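Local coordinates for petrobactin-binding protein YclQ (Bacillus subtilis subsp. subtilis str. 168, PDB 3GFV) that binds petrobactin, iron-free or ferric, and its precursor 3,4-dihydroxybenzoic acid as the solute-binding protein of the ABC transporter YclNOPQ, which takes up ferric-petrobactin, at residues K14-T18 with K29-N33; K36-F42 with I56-P61; T47-L53 with I139-K145; I119-V123 with D135-I139. All coordinates share one frame. Numbering follows the deposited sequence.

Contact 1 (K14-T18 with K29-N33); sequences KEQIT and KVPKN
A two-stranded antiparallel pairing at the protein surface joins Lys14-Thr18, at the start of the modelled chain, to Lys29-Asn33. Both segments are extended, with phi/psi near -129/140° at Ile17 and -128/150° at Val30. The axes of strands 16-18 and 29-31 approach to 4.5 Å, their N-to-C directions 143° apart. Ile17 and Val30 form the hydrogen-bonded pair, CA atoms 5.4 Å apart: Ile17 N donates to Val30 O at 2.7 Å and Val30 N to Ile17 O at 2.8 Å. Non-hydrogen-bonded pairs flank it, Gln16 with Pro31 (CA-CA 4.3 Å) and Thr18 with Lys29; Pro31 fits because its position needs no N-H toward strand 16-18. One residue on, Lys32 N donates to Glu15 O at 2.9 Å. These strands are the two arms of a beta hairpin, 16-21 with 27-31, a small sheet separate from the parallel sheet of its lobe. One face carries Ile17 (chi1 t) and Val30 (chi1 m), whose CG2 atoms meet at 3.5 Å; this face lies on helix 128-142, Ile17 against Lys141 and Val30 against Ile142. On the other face Lys29 NZ (chi1 -101°, between wells) hydrogen-bonds Thr18 OG1 (chi1 m) at 2.9 Å. Glu15, with chi1 and chi2 both t, reaches Lys32 (chi1 t) in a salt bridge, OE2 to NZ 3.6 Å.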
loop_
_atom_site.group_PDB
_atom_site.type_symbol
_atom_site.label_atom_id
_atom_site.label_comp_id
_atom_site.label_asym_id
_atom_site.label_seq_id
_atom_site.Cartn_x
_atom_site.Cartn_y
_atom_site.Cartn_z
ATOM N N LYS A 14 -28.819 -8.775 15.703
ATOM C CA LYS A 14 -28.072 -8.673 14.450
ATOM C C LYS A 14 -26.969 -9.734 14.344
ATOM O O LYS A 14 -26.211 -9.956 15.288
ATOM C CB LYS A 14 -27.497 -7.262 14.271
ATOM C CG LYS A 14 -26.869 -6.668 15.528
ATOM C CD LYS A 14 -26.486 -5.205 15.322
ATOM C CE LYS A 14 -27.713 -4.298 15.292
ATOM N NZ LYS A 14 -28.313 -4.090 16.644
ATOM N N GLU A 15 -26.898 -10.390 13.191
ATOM C CA GLU A 15 -25.960 -11.487 12.981
ATOM C C GLU A 15 -24.525 -10.980 13.130
ATOM O O GLU A 15 -24.201 -9.915 12.618
ATOM C CB GLU A 15 -26.174 -12.096 11.594
ATOM C CG GLU A 15 -25.171 -13.169 11.230
ATOM C CD GLU A 15 -25.441 -13.782 9.874
ATOM O OE1 GLU A 15 -26.521 -13.516 9.303
ATOM O OE2 GLU A 15 -24.572 -14.537 9.382
ATOM N N GLN A 16 -23.693 -11.723 13.860
ATOM C CA GLN A 16 -22.302 -11.321 14.108
ATOM C C GLN A 16 -21.345 -12.264 13.407
ATOM O O GLN A 16 -21.674 -13.424 13.165
ATOM C CB GLN A 16 -21.998 -11.357 15.606
ATOM C CG GLN A 16 -22.999 -10.610 16.458
ATOM C CD GLN A 16 -22.810 -9.119 16.361
ATOM O OE1 GLN A 16 -23.721 -8.388 15.974
ATOM N NE2 GLN A 16 -21.613 -8.660 16.689
ATOM N N ILE A 17 -20.161 -11.770 13.081
ATOM C CA ILE A 17 -19.101 -12.622 12.564
ATOM C C ILE A 17 -17.830 -12.361 13.382
ATOM O O ILE A 17 -17.542 -11.213 13.756
ATOM C CB ILE A 17 -18.872 -12.410 11.045
ATOM C CG1 ILE A 17 -17.636 -13.169 10.569
ATOM C CG2 ILE A 17 -18.726 -10.946 10.708
ATOM C CD1 ILE A 17 -17.705 -13.585 9.106
ATOM N N THR A 18 -17.103 -13.434 13.688
ATOM C CA THR A 18 -15.862 -13.357 14.450
ATOM C C THR A 18 -14.682 -13.128 13.518
ATOM O O THR A 18 -14.427 -13.939 12.632
ATOM C CB THR A 18 -15.641 -14.647 15.284
ATOM O OG1 THR A 18 -16.701 -14.781 16.234
ATOM C CG2 THR A 18 -14.315 -14.609 16.040
ATOM N N LYS A 29 -15.757 -9.675 17.538
ATOM C CA LYS A 29 -17.103 -9.793 16.999
ATOM C C LYS A 29 -17.488 -8.533 16.247
ATOM O O LYS A 29 -17.458 -7.443 16.813
ATOM C CB LYS A 29 -18.110 -10.004 18.134
ATOM C CG LYS A 29 -18.574 -11.433 18.320
ATOM C CD LYS A 29 -17.424 -12.348 18.662
ATOM C CE LYS A 29 -17.933 -13.712 19.095
ATOM N NZ LYS A 29 -16.815 -14.689 19.120
ATOM N N VAL A 30 -17.855 -8.686 14.977
ATOM C CA VAL A 30 -18.314 -7.558 14.167
ATOM C C VAL A 30 -19.661 -7.908 13.520
ATOM O O VAL A 30 -19.970 -9.088 13.266
ATOM C CB VAL A 30 -17.268 -7.110 13.091
ATOM C CG1 VAL A 30 -15.857 -7.033 13.696
ATOM C CG2 VAL A 30 -17.294 -8.031 11.903
ATOM N N PRO A 31 -20.501 -6.894 13.284
ATOM C CA PRO A 31 -21.789 -7.264 12.686
ATOM C C PRO A 31 -21.584 -7.662 11.236
ATOM O O PRO A 31 -20.761 -7.058 10.536
ATOM C CB PRO A 31 -22.616 -5.971 12.763
ATOM C CG PRO A 31 -21.689 -4.908 13.324
ATOM C CD PRO A 31 -20.308 -5.438 13.384
ATOM N N LYS A 32 -22.320 -8.679 10.790
ATOM C CA LYS A 32 -22.300 -9.043 9.391
ATOM C C LYS A 32 -22.990 -7.927 8.616
ATOM O O LYS A 32 -23.971 -7.348 9.102
ATOM C CB LYS A 32 -23.049 -10.360 9.206
ATOM C CG LYS A 32 -23.330 -10.725 7.769
ATOM C CD LYS A 32 -22.372 -11.788 7.276
ATOM C CE LYS A 32 -23.111 -12.775 6.384
ATOM N NZ LYS A 32 -22.519 -14.136 6.484
ATOM N N ASN A 33 -22.479 -7.608 7.430
ATOM C CA ASN A 33 -23.096 -6.589 6.585
ATOM C C ASN A 33 -23.304 -5.279 7.343
ATOM O O ASN A 33 -24.440 -4.776 7.428
ATOM C CB ASN A 33 -24.430 -7.081 6.019
ATOM C CG ASN A 33 -24.267 -8.290 5.109
ATOM O OD1 ASN A 33 -24.912 -9.324 5.303
ATOM N ND2 ASN A 33 -23.395 -8.164 4.117
#

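Contact 2 (K36-F42 with I56-P61)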
loop_
_atom_site.group_PDB
_atom_site.type_symbol
_atom_site.label_atom_id
_atom_site.label_comp_id
_atom_site.label_asym_id
_atom_site.label_seq_id
_atom_site.Cartn_x
_atom_site.Cartn_y
_atom_site.Cartn_z
ATOM N N LYS A 36 -22.345 1.288 8.384
ATOM C CA LYS A 36 -21.689 2.561 8.670
ATOM C C LYS A 36 -20.229 2.324 9.059
ATOM O O LYS A 36 -19.852 2.357 10.242
ATOM C CB LYS A 36 -22.418 3.314 9.786
ATOM C CG LYS A 36 -23.880 3.604 9.461
ATOM C CD LYS A 36 -24.409 4.845 10.181
ATOM C CE LYS A 36 -24.535 4.636 11.677
ATOM N NZ LYS A 36 -25.307 3.415 12.022
ATOM N N VAL A 37 -19.401 2.100 8.052
ATOM C CA VAL A 37 -18.026 1.716 8.297
ATOM C C VAL A 37 -17.088 2.922 8.137
ATOM O O VAL A 37 -17.149 3.644 7.140
ATOM C CB VAL A 37 -17.620 0.564 7.337
ATOM C CG1 VAL A 37 -16.202 0.070 7.659
ATOM C CG2 VAL A 37 -18.613 -0.586 7.448
ATOM N N VAL A 38 -16.249 3.155 9.151
ATOM C CA VAL A 38 -15.244 4.202 9.097
ATOM C C VAL A 38 -13.919 3.524 8.774
ATOM O O VAL A 38 -13.542 2.558 9.430
ATOM C CB VAL A 38 -15.155 4.965 10.457
ATOM C CG1 VAL A 38 -13.932 5.890 10.489
ATOM C CG2 VAL A 38 -16.414 5.756 10.677
ATOM N N VAL A 39 -13.224 4.017 7.750
ATOM C CA VAL A 39 -12.072 3.299 7.220
ATOM C C VAL A 39 -10.837 4.194 7.233
ATOM O O VAL A 39 -10.809 5.227 6.562
ATOM C CB VAL A 39 -12.355 2.863 5.766
ATOM C CG1 VAL A 39 -11.178 2.102 5.196
ATOM C CG2 VAL A 39 -13.643 2.022 5.708
ATOM N N PHE A 40 -9.834 3.791 8.013
ATOM C CA PHE A 40 -8.564 4.507 8.098
ATOM C C PHE A 40 -7.450 3.822 7.322
ATOM O O PHE A 40 -6.305 4.244 7.385
ATOM C CB PHE A 40 -8.137 4.691 9.559
ATOM C CG PHE A 40 -8.758 5.890 10.204
ATOM C CD1 PHE A 40 -10.005 5.807 10.788
ATOM C CD2 PHE A 40 -8.092 7.115 10.199
ATOM C CE1 PHE A 40 -10.592 6.934 11.372
ATOM C CE2 PHE A 40 -8.672 8.231 10.776
ATOM C CZ PHE A 40 -9.929 8.131 11.361
ATOM N N ASP A 41 -7.779 2.763 6.593
ATOM C CA ASP A 41 -6.772 2.096 5.780
ATOM C C ASP A 41 -7.207 2.185 4.319
ATOM O O ASP A 41 -8.235 1.630 3.955
ATOM C CB ASP A 41 -6.630 0.615 6.179
ATOM C CG ASP A 41 -5.644 -0.112 5.293
ATOM O OD1 ASP A 41 -4.445 0.279 5.325
ATOM O OD2 ASP A 41 -6.065 -1.026 4.542
ATOM N N PHE A 42 -6.424 2.859 3.479
ATOM C CA PHE A 42 -6.874 3.087 2.097
ATOM C C PHE A 42 -6.919 1.815 1.252
ATOM O O PHE A 42 -7.743 1.708 0.334
ATOM C CB PHE A 42 -6.049 4.169 1.408
ATOM C CG PHE A 42 -6.315 5.562 1.936
ATOM C CD1 PHE A 42 -7.578 5.926 2.372
ATOM C CD2 PHE A 42 -5.304 6.517 1.971
ATOM C CE1 PHE A 42 -7.821 7.217 2.858
ATOM C CE2 PHE A 42 -5.548 7.812 2.432
ATOM C CZ PHE A 42 -6.815 8.156 2.877
ATOM N N ILE A 56 -21.605 1.779 2.039
ATOM C CA ILE A 56 -21.551 1.504 3.473
ATOM C C ILE A 56 -20.331 2.144 4.152
ATOM O O ILE A 56 -20.068 1.923 5.334
ATOM C CB ILE A 56 -21.730 -0.008 3.798
ATOM C CG1 ILE A 56 -20.706 -0.867 3.040
ATOM C CG2 ILE A 56 -23.149 -0.460 3.446
ATOM C CD1 ILE A 56 -19.250 -0.658 3.527
ATOM N N VAL A 57 -19.593 2.940 3.392
ATOM C CA VAL A 57 -18.486 3.702 3.972
ATOM C C VAL A 57 -19.028 4.983 4.586
ATOM O O VAL A 57 -19.506 5.857 3.864
ATOM C CB VAL A 57 -17.450 4.092 2.915
ATOM C CG1 VAL A 57 -16.285 4.841 3.558
ATOM C CG2 VAL A 57 -16.945 2.852 2.193
ATOM N N ALA A 58 -18.957 5.100 5.909
ATOM C CA ALA A 58 -19.467 6.302 6.577
ATOM C C ALA A 58 -18.486 7.468 6.552
ATOM O O ALA A 58 -18.890 8.640 6.567
ATOM C CB ALA A 58 -19.865 5.989 8.014
ATOM N N GLY A 59 -17.197 7.153 6.537
ATOM C CA GLY A 59 -16.175 8.178 6.708
ATOM C C GLY A 59 -14.776 7.637 6.507
ATOM O O GLY A 59 -14.529 6.426 6.642
ATOM N N LEU A 60 -13.859 8.547 6.188
ATOM C CA LEU A 60 -12.468 8.203 5.937
ATOM C C LEU A 60 -11.671 9.501 6.110
ATOM O O LEU A 60 -12.236 10.597 6.042
ATOM C CB LEU A 60 -12.294 7.694 4.503
ATOM C CG LEU A 60 -12.793 8.637 3.400
ATOM C CD1 LEU A 60 -11.698 8.834 2.355
ATOM C CD2 LEU A 60 -14.072 8.062 2.762
ATOM N N PRO A 61 -10.356 9.384 6.337
ATOM C CA PRO A 61 -9.554 10.607 6.481
ATOM C C PRO A 61 -9.233 11.205 5.103
ATOM O O PRO A 61 -8.568 10.568 4.299
ATOM C CB PRO A 61 -8.292 10.106 7.193
ATOM C CG PRO A 61 -8.205 8.597 6.737
ATOM C CD PRO A 61 -9.646 8.178 6.790
#
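Three backbone hydrogen bonds tie the segments together: Val37 N to Ile56 O at 2.8 Å, Ala58 N to Val37 O at 2.6 Å and Val39 N to Gly59 O at 3.0 Å. Val37 thus uses both its N and its O on the partner segment. The register slips by one residue between the Val37-Val57 and Val38-Gly59 bridges, a beta bulge at Ala58, whose phi/psi of -82/-30° departs from the extended form. Short CA-H...O contacts fill in between, such as Val38 CA to Gly59 O at 3.4 Å. On the face of Val37 and Val57, Val37 CG2 touches Ile56 CD1 at 4.0 Å and Val39 CG2 meets Val57 CG1 at 4.4 Å; helix 42-50 covers this face through Leu45 and Leu48. At the C-terminal ends, Pro61 CD sits over the Phe40 ring in a CH-pi contact, 4.2 Å from its centroid, while Pro61 O lies at the edge of the Phe42 ring, 3.3 Å from CZ. Asp41 points away from 56-61 and N-caps helix 42-50, its side chain capping a backbone N of the first turn; OD2 also bonds Ser44 OG, and OD1 bonds Ser102 OG. Strand 37-39, helix 42-50 and strand 57-60 make a beta-alpha-beta unit, the strands parallel at 27°, in the central sheet of one lobe of the periplasmic binding protein fold.

Contact 3 (T47-L53 with I139-K145)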
loop_
_atom_site.group_PDB
_atom_site.type_symbol
_atom_site.label_atom_id
_atom_site.label_comp_id
_atom_site.label_asym_id
_atom_site.label_seq_id
_atom_site.Cartn_x
_atom_site.Cartn_y
_atom_site.Cartn_z
ATOM N N THR A 47 -10.557 -2.059 -1.532
ATOM C CA THR A 47 -11.196 -3.372 -1.612
ATOM C C THR A 47 -12.712 -3.201 -1.493
ATOM O O THR A 47 -13.452 -3.747 -2.295
ATOM C CB THR A 47 -10.649 -4.360 -0.564
ATOM O OG1 THR A 47 -9.273 -4.660 -0.864
ATOM C CG2 THR A 47 -11.462 -5.688 -0.552
ATOM N N LEU A 48 -13.172 -2.418 -0.523
ATOM C CA LEU A 48 -14.602 -2.151 -0.423
ATOM C C LEU A 48 -15.138 -1.586 -1.744
ATOM O O LEU A 48 -16.205 -1.988 -2.219
ATOM C CB LEU A 48 -14.871 -1.197 0.743
ATOM C CG LEU A 48 -14.617 -1.762 2.137
ATOM C CD1 LEU A 48 -14.719 -0.647 3.188
ATOM C CD2 LEU A 48 -15.597 -2.894 2.458
ATOM N N ASP A 49 -14.387 -0.670 -2.356
ATOM C CA ASP A 49 -14.814 -0.063 -3.611
ATOM C C ASP A 49 -14.914 -1.098 -4.731
ATOM O O ASP A 49 -15.886 -1.108 -5.483
ATOM C CB ASP A 49 -13.868 1.058 -4.043
ATOM C CG ASP A 49 -14.325 1.737 -5.325
ATOM O OD1 ASP A 49 -15.319 2.496 -5.271
ATOM O OD2 ASP A 49 -13.699 1.504 -6.389
ATOM N N LYS A 50 -13.900 -1.956 -4.845
ATOM C CA LYS A 50 -13.883 -2.988 -5.880
ATOM C C LYS A 50 -15.089 -3.926 -5.738
ATOM O O LYS A 50 -15.625 -4.441 -6.727
ATOM C CB LYS A 50 -12.586 -3.791 -5.789
ATOM C CG LYS A 50 -12.462 -4.913 -6.817
ATOM C CD LYS A 50 -12.279 -4.351 -8.216
ATOM C CE LYS A 50 -12.263 -5.454 -9.275
ATOM N NZ LYS A 50 -12.527 -4.896 -10.639
ATOM N N LEU A 51 -15.518 -4.142 -4.501
ATOM C CA LEU A 51 -16.615 -5.060 -4.224
ATOM C C LEU A 51 -17.969 -4.360 -4.350
ATOM O O LEU A 51 -19.002 -4.964 -4.088
ATOM C CB LEU A 51 -16.464 -5.660 -2.827
ATOM C CG LEU A 51 -15.160 -6.428 -2.623
ATOM C CD1 LEU A 51 -15.030 -6.889 -1.187
ATOM C CD2 LEU A 51 -15.089 -7.601 -3.577
ATOM N N GLY A 52 -17.953 -3.089 -4.743
ATOM C CA GLY A 52 -19.178 -2.324 -4.906
ATOM C C GLY A 52 -19.831 -1.959 -3.587
ATOM O O GLY A 52 -21.053 -1.941 -3.476
ATOM N N LEU A 53 -19.025 -1.659 -2.574
ATOM C CA LEU A 53 -19.575 -1.376 -1.250
ATOM C C LEU A 53 -19.401 0.077 -0.813
ATOM O O LEU A 53 -19.374 0.346 0.383
ATOM C CB LEU A 53 -18.927 -2.282 -0.200
ATOM C CG LEU A 53 -19.247 -3.773 -0.354
ATOM C CD1 LEU A 53 -18.271 -4.605 0.447
ATOM C CD2 LEU A 53 -20.694 -4.046 0.079
ATOM N N ILE A 139 -12.644 -9.100 4.619
ATOM C CA ILE A 139 -13.647 -8.202 4.056
ATOM C C ILE A 139 -14.740 -8.990 3.324
ATOM O O ILE A 139 -15.935 -8.728 3.485
ATOM C CB ILE A 139 -12.992 -7.133 3.159
ATOM C CG1 ILE A 139 -12.142 -6.207 4.034
ATOM C CG2 ILE A 139 -14.045 -6.342 2.412
ATOM C CD1 ILE A 139 -11.345 -5.153 3.263
ATOM N N GLY A 140 -14.332 -9.981 2.540
ATOM C CA GLY A 140 -15.301 -10.853 1.889
ATOM C C GLY A 140 -16.289 -11.488 2.851
ATOM O O GLY A 140 -17.498 -11.550 2.585
ATOM N N LYS A 141 -15.777 -11.978 3.975
ATOM C CA LYS A 141 -16.632 -12.655 4.953
ATOM C C LYS A 141 -17.602 -11.690 5.617
ATOM O O LYS A 141 -18.790 -12.017 5.801
ATOM C CB LYS A 141 -15.790 -13.366 6.015
ATOM C CG LYS A 141 -15.157 -14.671 5.537
ATOM C CD LYS A 141 -14.059 -15.120 6.502
ATOM C CE LYS A 141 -13.418 -16.437 6.070
ATOM N NZ LYS A 141 -12.886 -16.408 4.675
ATOM N N ILE A 142 -17.111 -10.507 5.979
ATOM C CA ILE A 142 -17.954 -9.519 6.655
ATOM C C ILE A 142 -19.127 -9.059 5.785
ATOM O O ILE A 142 -20.250 -8.880 6.275
ATOM C CB ILE A 142 -17.134 -8.281 7.113
ATOM C CG1 ILE A 142 -16.186 -8.681 8.245
ATOM C CG2 ILE A 142 -18.073 -7.157 7.561
ATOM C CD1 ILE A 142 -15.009 -7.728 8.453
ATOM N N PHE A 143 -18.871 -8.874 4.493
ATOM C CA PHE A 143 -19.879 -8.331 3.570
ATOM C C PHE A 143 -20.513 -9.329 2.610
ATOM O O PHE A 143 -21.156 -8.937 1.630
ATOM C CB PHE A 143 -19.263 -7.168 2.782
ATOM C CG PHE A 143 -18.802 -6.043 3.653
ATOM C CD1 PHE A 143 -19.684 -5.036 4.028
ATOM C CD2 PHE A 143 -17.486 -5.985 4.111
ATOM C CE1 PHE A 143 -19.260 -3.989 4.841
ATOM C CE2 PHE A 143 -17.061 -4.940 4.925
ATOM C CZ PHE A 143 -17.961 -3.943 5.294
ATOM N N ASP A 144 -20.349 -10.620 2.891
ATOM C CA ASP A 144 -20.923 -11.663 2.062
ATOM C C ASP A 144 -20.481 -11.544 0.610
ATOM O O ASP A 144 -21.310 -11.613 -0.305
ATOM C CB ASP A 144 -22.464 -11.588 2.146
ATOM C CG ASP A 144 -23.095 -12.913 2.485
ATOM O OD1 ASP A 144 -22.380 -13.805 2.990
ATOM O OD2 ASP A 144 -24.319 -13.056 2.261
ATOM N N LYS A 145 -19.172 -11.378 0.403
ATOM C CA LYS A 145 -18.588 -11.259 -0.928
ATOM C C LYS A 145 -17.436 -12.248 -1.070
ATOM O O LYS A 145 -16.440 -11.984 -1.770
ATOM C CB LYS A 145 -18.042 -9.844 -1.128
ATOM C CG LYS A 145 -19.095 -8.749 -1.104
ATOM C CD LYS A 145 -19.824 -8.676 -2.424
ATOM C CE LYS A 145 -20.811 -7.513 -2.431
ATOM N NZ LYS A 145 -21.187 -7.135 -3.825
#
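Apolar contacts make up most of this interface between the C-terminal ends of helices 42-50 and 128-142. Ile139 (chi1 m, chi2 t) points at the other segment: its CG2 lies 3.8 Å from both Leu48 CD2 and Leu51 CD1, and its CD1 is 3.9 Å from Thr47 CG2. Leu48 CD2 also reaches Phe143 CE2 at 3.5 Å, and Leu53 CD1 comes to 3.6 Å from Phe143 CG, so one ring meets two leucines. The aliphatic part of Lys145 extends the packing, with CB 4.2 Å from Leu51 CD1 and CE 4.3 Å from Leu53 CD2. A single hydrogen bond crosses the contact, from Lys145 NZ to Leu51 O at 3.1 Å, bringing a charged amine to a carbonyl at the helix end. Backbone bonds shape the termini themselves. Gly52, at positive phi (72°), completes a Schellman motif: Leu53 N bonds to Leu48 O at 2.9 Å and Gly52 N to Asp49 O at 3.0 Å, and the chain then turns so that Leu53 faces Phe143. Across from it, Lys145 N bonds to Gly140 O at 2.8 Å, and Lys145 stands at the N-cap of the next helix, 146-170. That helix meets Leu51 through Lys148 and Val149; Phe143 also packs on Ile56, just before strand 57-60, and Ile142 on Val19 of hairpin strand 16-21.

Contact 4 (I119-V123 with D135-I139); sequences IYLGV and DAETI
Leu121 and Asp135 carry most of this contact, in which the end of strand 118-120, an outer strand of the parallel sheet in one lobe of the periplasmic binding protein fold, packs on helix 128-142. Ile119 and Tyr120 are extended; Leu121 (phi/psi -126/52°) begins the loop. Residues 135-139 are regular helix, with Ile139 N bonded to Asp135 O at 3.2 Å. The closest CA atoms are those of Leu121 and Asp135, 5.6 Å apart. Leu121, chi1 m and chi2 t, points toward the helix: its CD1 reaches Ile139 CG1 at 3.7 Å and its CD2 Thr138 CG2 at 4.1 Å, a meeting of residues one helical turn along from Asp135. Thr138 CG2 also stands 4.2 Å from Ile119 CD1, while its OG1 bonds back to Ser134 O. Beyond the segments, Leu121 also touches Ser44 of helix 42-50. Asp135, chi1 m, turns its carboxylate to the loop backbone. Its OD2 is 3.0 Å from Leu121 O, but both are acceptors and no hydrogen bond joins them; OD2 also comes to 3.8 Å from Val123 N. The polar link is indirect: one water donates to both Gly122 O and Asp135 OD1, each at 2.7 Å.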
loop_
_atom_site.group_PDB
_atom_site.type_symbol
_atom_site.label_atom_id
_atom_site.label_comp_id
_atom_site.label_asym_id
_atom_site.label_seq_id
_atom_site.Cartn_x
_atom_site.Cartn_y
_atom_site.Cartn_z
ATOM N N ILE A 119 -11.208 -3.444 13.687
ATOM C CA ILE A 119 -10.316 -4.481 13.213
ATOM C C ILE A 119 -9.133 -3.827 12.525
ATOM O O ILE A 119 -9.263 -2.783 11.896
ATOM C CB ILE A 119 -11.037 -5.469 12.261
ATOM C CG1 ILE A 119 -11.523 -4.742 10.988
ATOM C CG2 ILE A 119 -12.198 -6.176 13.020
ATOM C CD1 ILE A 119 -12.155 -5.650 9.929
ATOM N N TYR A 120 -7.983 -4.468 12.663
ATOM C CA TYR A 120 -6.753 -4.052 11.988
ATOM C C TYR A 120 -6.547 -4.846 10.707
ATOM O O TYR A 120 -6.509 -6.089 10.745
ATOM C CB TYR A 120 -5.604 -4.287 12.952
ATOM C CG TYR A 120 -4.245 -3.940 12.412
ATOM C CD1 TYR A 120 -3.623 -2.760 12.791
ATOM C CD2 TYR A 120 -3.569 -4.808 11.569
ATOM C CE1 TYR A 120 -2.348 -2.436 12.320
ATOM C CE2 TYR A 120 -2.287 -4.488 11.082
ATOM C CZ TYR A 120 -1.695 -3.296 11.472
ATOM O OH TYR A 120 -0.440 -2.949 11.012
ATOM N N LEU A 121 -6.440 -4.154 9.572
ATOM C CA LEU A 121 -6.206 -4.836 8.287
ATOM C C LEU A 121 -4.977 -4.276 7.547
ATOM O O LEU A 121 -5.055 -3.925 6.366
ATOM C CB LEU A 121 -7.408 -4.713 7.350
ATOM C CG LEU A 121 -8.708 -5.359 7.847
ATOM C CD1 LEU A 121 -9.826 -5.207 6.806
ATOM C CD2 LEU A 121 -8.500 -6.840 8.214
ATOM N N GLY A 122 -3.844 -4.194 8.212
ATOM C CA GLY A 122 -2.634 -3.816 7.480
ATOM C C GLY A 122 -1.829 -5.007 7.017
ATOM O O GLY A 122 -1.759 -6.013 7.711
ATOM N N VAL A 123 -1.175 -4.886 5.863
ATOM C CA VAL A 123 -0.310 -5.963 5.398
ATOM C C VAL A 123 0.897 -6.115 6.316
ATOM O O VAL A 123 1.405 -5.134 6.881
ATOM C CB VAL A 123 0.153 -5.774 3.927
ATOM C CG1 VAL A 123 -1.034 -5.924 2.960
ATOM C CG2 VAL A 123 0.868 -4.427 3.745
ATOM N N ASP A 135 -6.487 -10.348 4.661
ATOM C CA ASP A 135 -7.228 -9.089 4.808
ATOM C C ASP A 135 -8.409 -9.061 3.857
ATOM O O ASP A 135 -9.528 -8.716 4.266
ATOM C CB ASP A 135 -6.328 -7.887 4.498
ATOM C CG ASP A 135 -5.313 -7.620 5.601
ATOM O OD1 ASP A 135 -5.381 -8.302 6.657
ATOM O OD2 ASP A 135 -4.443 -6.733 5.402
ATOM N N ALA A 136 -8.150 -9.379 2.582
ATOM C CA ALA A 136 -9.205 -9.397 1.568
ATOM C C ALA A 136 -10.304 -10.390 1.941
ATOM O O ALA A 136 -11.503 -10.092 1.870
ATOM C CB ALA A 136 -8.611 -9.745 0.167
ATOM N N GLU A 137 -9.898 -11.590 2.330
ATOM C CA GLU A 137 -10.875 -12.622 2.691
ATOM C C GLU A 137 -11.746 -12.219 3.873
ATOM O O GLU A 137 -12.933 -12.605 3.950
ATOM C CB GLU A 137 -10.181 -13.952 2.954
ATOM C CG GLU A 137 -9.590 -14.539 1.690
ATOM C CD GLU A 137 -8.753 -15.768 1.940
ATOM O OE1 GLU A 137 -8.363 -15.999 3.106
ATOM O OE2 GLU A 137 -8.483 -16.499 0.962
ATOM N N THR A 138 -11.157 -11.467 4.795
ATOM C CA THR A 138 -11.900 -10.969 5.964
ATOM C C THR A 138 -12.995 -10.018 5.510
ATOM O O THR A 138 -14.141 -10.102 5.959
ATOM C CB THR A 138 -10.949 -10.284 6.989
ATOM O OG1 THR A 138 -10.261 -11.298 7.738
ATOM C CG2 THR A 138 -11.718 -9.377 7.956
ATOM N N ILE A 139 -12.644 -9.100 4.619
ATOM C CA ILE A 139 -13.647 -8.202 4.056
ATOM C C ILE A 139 -14.740 -8.990 3.324
ATOM O O ILE A 139 -15.935 -8.728 3.485
ATOM C CB ILE A 139 -12.992 -7.133 3.159
ATOM C CG1 ILE A 139 -12.142 -6.207 4.034
ATOM C CG2 ILE A 139 -14.045 -6.342 2.412
ATOM C CD1 ILE A 139 -11.345 -5.153 3.263
HETATM O O HOH W 1 -3.242 -8.132 8.307
#

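How the contacts relate
The four contacts belong to one lobe. Contacts 3 and 4, centres about 11 Å apart, share Ile139 of helix 128-142, which meets Leu121 as well as Leu48 and Leu51. Contacts 2 and 3, centres about 13 Å apart, alternate along the chain: helix 42-50 connects the two strands of contact 2 and supplies contact 3, and Ile56 CD1 lies 3.6 Å from Phe143 CE1. Contact 1 is peripheral, its centre about 27 Å from the centre of the chain, yet Asn33 N lies 2.8 Å from Ile142 O, a probable hydrogen bond, and Val30 CG1 touches Ile119 CG2 at 3.8 Å. Contacts 2 and 4 reach the same parallel sheet, with centres about 14 Å apart.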